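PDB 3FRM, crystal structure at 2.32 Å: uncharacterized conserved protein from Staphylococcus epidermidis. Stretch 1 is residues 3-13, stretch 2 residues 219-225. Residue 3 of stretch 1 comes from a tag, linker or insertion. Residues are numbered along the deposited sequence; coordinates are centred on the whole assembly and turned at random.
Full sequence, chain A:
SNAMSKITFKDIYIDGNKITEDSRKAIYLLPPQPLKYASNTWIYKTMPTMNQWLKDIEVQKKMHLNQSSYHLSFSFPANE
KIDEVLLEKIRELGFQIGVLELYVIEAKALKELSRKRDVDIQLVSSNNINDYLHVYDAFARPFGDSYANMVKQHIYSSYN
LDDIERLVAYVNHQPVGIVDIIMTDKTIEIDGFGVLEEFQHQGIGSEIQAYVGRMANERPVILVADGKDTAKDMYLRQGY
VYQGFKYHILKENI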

ATOM      1  N   ALA A   3      21.255  -8.494  13.947  1.00 42.64           N
ATOM      2  CA  ALA A   3      20.302  -9.184  14.868  1.00 42.66           C
ATOM      3  C   ALA A   3      18.865  -8.885  14.505  1.00 43.33           C
ATOM      4  O   ALA A   3      18.022  -9.803  14.490  1.00 43.72           O
ATOM      5  CB  ALA A   3      20.556  -8.809  16.305  1.00 42.76           C
HETATM    6  N   MSE A   4      18.545  -7.612  14.240  1.00 43.36           N
HETATM    7  CA  MSE A   4      17.221  -7.304  13.666  1.00 43.04           C
HETATM    8  C   MSE A   4      17.229  -7.796  12.209  1.00 42.15           C
HETATM    9  O   MSE A   4      16.182  -8.047  11.631  1.00 42.74           O
HETATM   10  CB  MSE A   4      16.832  -5.821  13.775  1.00 43.08           C
HETATM   11  CG  MSE A   4      17.195  -4.962  12.554  1.00 45.27           C
HETATM   12 SE   MSE A   4      16.053  -3.378  12.167  0.60 47.76          SE
HETATM   13  CE  MSE A   4      16.993  -2.708  10.564  1.00 46.50           C
ATOM     14  N   SER A   5      18.435  -7.963  11.662  1.00 41.28           N
ATOM     15  CA  SER A   5      18.677  -8.609  10.367  1.00 39.92           C
ATOM     16  C   SER A   5      18.103 -10.011  10.336  1.00 38.93           C
ATOM     17  O   SER A   5      17.336 -10.351   9.439  1.00 39.49           O
ATOM     18  CB  SER A   5      20.178  -8.652  10.057  1.00 40.13           C
ATOM     19  OG  SER A   5      20.957  -8.787  11.244  1.00 40.55           O
ATOM     20  N   LYS A   6      18.428 -10.814  11.343  1.00 37.09           N
ATOM     21  CA  LYS A   6      17.982 -12.205  11.363  1.00 34.79           C
ATOM     22  C   LYS A   6      16.470 -12.402  11.516  1.00 33.28           C
ATOM     23  O   LYS A   6      15.968 -13.518  11.330  1.00 33.03           O
ATOM     24  CB  LYS A   6      18.789 -13.046  12.375  1.00 35.53           C
ATOM     25  CG  LYS A   6      18.561 -12.792  13.885  1.00 36.76           C
ATOM     26  CD  LYS A   6      19.880 -12.839  14.744  1.00 38.38           C
ATOM     27  CE  LYS A   6      21.016 -13.767  14.210  1.00 41.17           C
ATOM     28  NZ  LYS A   6      20.682 -15.238  14.199  1.00 41.41           N
ATOM     29  N   ILE A   7      15.729 -11.337  11.807  1.00 30.30           N
ATOM     30  CA  ILE A   7      14.300 -11.531  12.018  1.00 28.04           C
ATOM     31  C   ILE A   7      13.577 -12.130  10.793  1.00 26.41           C
ATOM     32  O   ILE A   7      13.855 -11.753   9.664  1.00 25.93           O
ATOM     33  CB  ILE A   7      13.644 -10.248  12.529  1.00 28.39           C
ATOM     34  CG1 ILE A   7      14.025 -10.062  14.002  1.00 27.26           C
ATOM     35  CG2 ILE A   7      12.112 -10.310  12.410  1.00 27.88           C
ATOM     36  CD1 ILE A   7      13.694  -8.709  14.539  1.00 26.41           C
ATOM     37  N   THR A   8      12.691 -13.100  11.028  1.00 24.52           N
ATOM     38  CA  THR A   8      11.868 -13.637   9.953  1.00 23.42           C
ATOM     39  C   THR A   8      10.391 -13.805  10.283  1.00 22.48           C
ATOM     40  O   THR A   8       9.918 -13.561  11.403  1.00 21.65           O
ATOM     41  CB  THR A   8      12.383 -15.006   9.367  1.00 24.23           C
ATOM     42  OG1 THR A   8      11.767 -16.105  10.056  1.00 25.25           O
ATOM     43  CG2 THR A   8      13.912 -15.125   9.370  1.00 22.04           C
ATOM     44  N   PHE A   9       9.664 -14.249   9.275  1.00 21.76           N
ATOM     45  CA  PHE A   9       8.258 -14.543   9.432  1.00 21.78           C
ATOM     46  C   PHE A   9       7.952 -15.504  10.573  1.00 22.39           C
ATOM     47  O   PHE A   9       6.829 -15.523  11.091  1.00 22.42           O
ATOM     48  CB  PHE A   9       7.690 -15.062   8.128  1.00 21.19           C
ATOM     49  CG  PHE A   9       7.101 -13.977   7.253  1.00 19.28           C
ATOM     50  CD1 PHE A   9       7.832 -13.458   6.168  1.00 17.37           C
ATOM     51  CD2 PHE A   9       5.807 -13.511   7.485  1.00 16.96           C
ATOM     52  CE1 PHE A   9       7.294 -12.465   5.341  1.00 14.55           C
ATOM     53  CE2 PHE A   9       5.262 -12.534   6.690  1.00 16.18           C
ATOM     54  CZ  PHE A   9       6.008 -11.997   5.618  1.00 19.43           C
ATOM     55  N   LYS A  10       8.952 -16.299  10.960  1.00 23.58           N
ATOM     56  CA  LYS A  10       8.801 -17.256  12.067  1.00 24.15           C
ATOM     57  C   LYS A  10       8.543 -16.512  13.380  1.00 24.35           C
ATOM     58  O   LYS A  10       7.889 -17.029  14.264  1.00 24.37           O
ATOM     59  CB  LYS A  10      10.023 -18.167  12.175  1.00 24.17           C
ATOM     60  CG  LYS A  10      10.014 -19.316  11.164  1.00 24.67           C
ATOM     61  CD  LYS A  10      11.272 -19.281  10.289  1.00 30.79           C
ATOM     62  CE  LYS A  10      12.532 -19.732  11.061  1.00 30.97           C
ATOM     63  NZ  LYS A  10      13.764 -19.033  10.608  1.00 35.07           N
ATOM     64  N   ASP A  11       9.037 -15.280  13.473  1.00 24.15           N
ATOM     65  CA  ASP A  11       8.857 -14.468  14.663  1.00 23.72           C
ATOM     66  C   ASP A  11       7.443 -13.895  14.788  1.00 23.67           C
ATOM     67  O   ASP A  11       7.054 -13.357  15.818  1.00 23.40           O
ATOM     68  CB  ASP A  11       9.888 -13.359  14.619  1.00 23.04           C
ATOM     69  CG  ASP A  11      11.306 -13.910  14.605  1.00 25.84           C
ATOM     70  OD1 ASP A  11      11.596 -14.746  15.503  1.00 27.15           O
ATOM     71  OD2 ASP A  11      12.123 -13.535  13.710  1.00 25.22           O
ATOM     72  N   ILE A  12       6.660 -13.995  13.735  1.00 23.90           N
ATOM     73  CA  ILE A  12       5.324 -13.429  13.779  1.00 24.07           C
ATOM     74  C   ILE A  12       4.355 -14.360  14.505  1.00 25.15           C
ATOM     75  O   ILE A  12       4.403 -15.545  14.338  1.00 26.78           O
ATOM     76  CB  ILE A  12       4.890 -13.002  12.382  1.00 23.46           C
ATOM     77  CG1 ILE A  12       5.822 -11.859  11.891  1.00 24.08           C
ATOM     78  CG2 ILE A  12       3.361 -12.750  12.264  1.00 22.59           C
ATOM     79  CD1 ILE A  12       5.563 -10.386  12.474  1.00 19.90           C
ATOM     80  N   TYR A  13       3.516 -13.793  15.358  1.00 25.83           N
ATOM     81  CA  TYR A  13       2.592 -14.530  16.139  1.00 27.41           C
ATOM     82  C   TYR A  13       1.453 -15.079  15.236  1.00 27.77           C
ATOM     83  O   TYR A  13       1.082 -14.449  14.270  1.00 28.04           O
ATOM     84  CB  TYR A  13       2.052 -13.580  17.205  1.00 27.19           C
ATOM     85  CG  TYR A  13       1.015 -14.191  18.042  1.00 29.57           C
ATOM     86  CD1 TYR A  13       1.358 -14.846  19.220  1.00 33.40           C
ATOM     87  CD2 TYR A  13      -0.338 -14.152  17.654  1.00 32.31           C
ATOM     88  CE1 TYR A  13       0.371 -15.472  20.015  1.00 36.48           C
ATOM     89  CE2 TYR A  13      -1.321 -14.758  18.426  1.00 34.53           C
ATOM     90  CZ  TYR A  13      -0.965 -15.420  19.608  1.00 37.00           C
ATOM     91  OH  TYR A  13      -1.925 -16.017  20.386  1.00 37.24           O
ATOM     92  N   ARG A 219      14.794  -4.500  22.217  1.00 18.33           N
ATOM     93  CA  ARG A 219      14.112  -5.442  21.326  1.00 17.42           C
ATOM     94  C   ARG A 219      13.672  -4.747  20.034  1.00 17.03           C
ATOM     95  O   ARG A 219      13.100  -3.662  20.080  1.00 16.76           O
ATOM     96  CB  ARG A 219      12.882  -6.087  21.981  1.00 16.18           C
ATOM     97  CG  ARG A 219      13.193  -7.095  23.064  1.00 15.81           C
ATOM     98  CD  ARG A 219      11.968  -7.532  23.863  1.00 16.94           C
ATOM     99  NE  ARG A 219      11.317  -6.479  24.655  1.00 19.48           N
ATOM    100  CZ  ARG A 219      10.250  -6.667  25.450  1.00 21.72           C
ATOM    101  NH1 ARG A 219       9.689  -7.867  25.586  1.00 24.00           N
ATOM    102  NH2 ARG A 219       9.704  -5.649  26.102  1.00 21.19           N
ATOM    103  N   PRO A 220      13.976  -5.346  18.874  1.00 16.91           N
ATOM    104  CA  PRO A 220      13.385  -4.886  17.632  1.00 17.24           C
ATOM    105  C   PRO A 220      11.858  -4.903  17.677  1.00 18.59           C
ATOM    106  O   PRO A 220      11.218  -5.767  18.341  1.00 17.82           O
ATOM    107  CB  PRO A 220      13.811  -5.959  16.609  1.00 17.48           C
ATOM    108  CG  PRO A 220      14.992  -6.681  17.242  1.00 18.23           C
ATOM    109  CD  PRO A 220      15.155  -6.204  18.655  1.00 16.28           C
ATOM    110  N   VAL A 221      11.252  -3.998  16.923  1.00 19.18           N
ATOM    111  CA  VAL A 221       9.825  -4.095  16.799  1.00 19.41           C
ATOM    112  C   VAL A 221       9.365  -4.380  15.382  1.00 20.56           C
ATOM    113  O   VAL A 221       9.937  -3.826  14.421  1.00 21.41           O
ATOM    114  CB  VAL A 221       9.020  -3.033  17.627  1.00 19.91           C
ATOM    115  CG1 VAL A 221       9.872  -1.910  18.104  1.00 17.06           C
ATOM    116  CG2 VAL A 221       7.659  -2.613  16.940  1.00 18.90           C
ATOM    117  N   ILE A 222       8.407  -5.303  15.276  1.00 19.11           N
ATOM    118  CA  ILE A 222       8.090  -5.906  14.036  1.00 19.79           C
ATOM    119  C   ILE A 222       6.584  -6.090  13.879  1.00 20.69           C
ATOM    120  O   ILE A 222       5.806  -6.093  14.875  1.00 20.03           O
ATOM    121  CB  ILE A 222       8.744  -7.304  13.927  1.00 20.79           C
ATOM    122  CG1 ILE A 222       7.914  -8.347  14.703  1.00 21.22           C
ATOM    123  CG2 ILE A 222      10.237  -7.245  14.331  1.00 20.07           C
ATOM    124  CD1 ILE A 222       8.476  -9.742  14.709  1.00 22.38           C
ATOM    125  N   LEU A 223       6.189  -6.193  12.616  1.00 20.51           N
ATOM    126  CA  LEU A 223       4.813  -6.273  12.225  1.00 21.48           C
ATOM    127  C   LEU A 223       4.732  -6.871  10.841  1.00 22.43           C
ATOM    128  O   LEU A 223       5.734  -6.838  10.078  1.00 22.18           O
ATOM    129  CB  LEU A 223       4.186  -4.904  12.202  1.00 21.27           C
ATOM    130  CG  LEU A 223       4.630  -3.924  11.131  1.00 22.23           C
ATOM    131  CD1 LEU A 223       3.616  -3.977  10.001  1.00 23.14           C
ATOM    132  CD2 LEU A 223       4.707  -2.508  11.705  1.00 21.51           C
ATOM    133  N   VAL A 224       3.536  -7.363  10.531  1.00 22.06           N
ATOM    134  CA  VAL A 224       3.225  -7.830   9.227  1.00 23.59           C
ATOM    135  C   VAL A 224       2.039  -7.064   8.715  1.00 24.11           C
ATOM    136  O   VAL A 224       1.091  -6.910   9.406  1.00 24.12           O
ATOM    137  CB  VAL A 224       2.871  -9.329   9.271  1.00 23.94           C
ATOM    138  CG1 VAL A 224       1.849  -9.674   8.212  1.00 25.99           C
ATOM    139  CG2 VAL A 224       4.135 -10.198   9.123  1.00 23.52           C
ATOM    140  N   ALA A 225       2.069  -6.627   7.465  1.00 26.68           N
ATOM    141  CA  ALA A 225       0.925  -5.915   6.860  1.00 28.39           C
ATOM    142  C   ALA A 225       0.562  -6.489   5.529  1.00 30.12           C
ATOM    143  O   ALA A 225       1.462  -6.885   4.752  1.00 29.89           O
ATOM    144  CB  ALA A 225       1.254  -4.437   6.679  1.00 29.14           C
TER

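A strand can be covered by an irregular segment without a single hydrogen bond passing between them, provided that apolar side chains meet and polar groups find partners away from the contact. The N-terminal segment of this staphylococcal protein, more than 200 residues distant in sequence from the strand it covers, illustrates the principle. At the centre lies Ile 222, whose CA-to-CB bond points toward the segment (chi1 p, chi2 t). Its CD1 lies 3.7 Å from CD1 of Ile 12, while its CG2 lies 3.8 Å from CD1 of Ile 7, so that one branched residue packs against both isoleucines. The alternation of the strand explains the pattern: Ile 222 and Val 224 point toward the segment, whereas Val 221 and Leu 223 point away. Beta-branched Ile 222 and Val 224 suit a strand and hold methyls close to the backbone.

Val 224 continues the apolar patch. Its CG2 packs 3.6 Å from CG1 of Ile 12 and also 3.6 Å from CE2 of Phe 9, whose ring it meets obliquely; the Phe 9 CA-to-CB bond runs sideways, but the length of the side chain brings the ring to the strand. At the other end, Ile 7 CD1 touches Pro 220 CB at 3.4 Å, and Met 4, a selenomethionine, offers CB to Pro 220 CG at 4.0 Å before its end leads away. Pro 220, with no backbone N-H to satisfy, suits this apolar place. In all, 374 Å² is buried, counting both sides.

The polar edge is bonded mainly within the segment. Asp 11 rests its CB 3.9 Å from Ile 222 CD1, yet its OD2 accepts a hydrogen bond from Thr 8 N at 2.8 Å; its OD1 is bonded elsewhere in the structure. Asp 11 N returns the bond, donating to Thr 8 O at 2.8 Å, and Lys 10 N donates to Thr 8 OG1 at 3.0 Å. These bonds brace the short 3-10 turn that carries Phe 9 and leads into Ile 12, leaving the cross-contact to apolar packing.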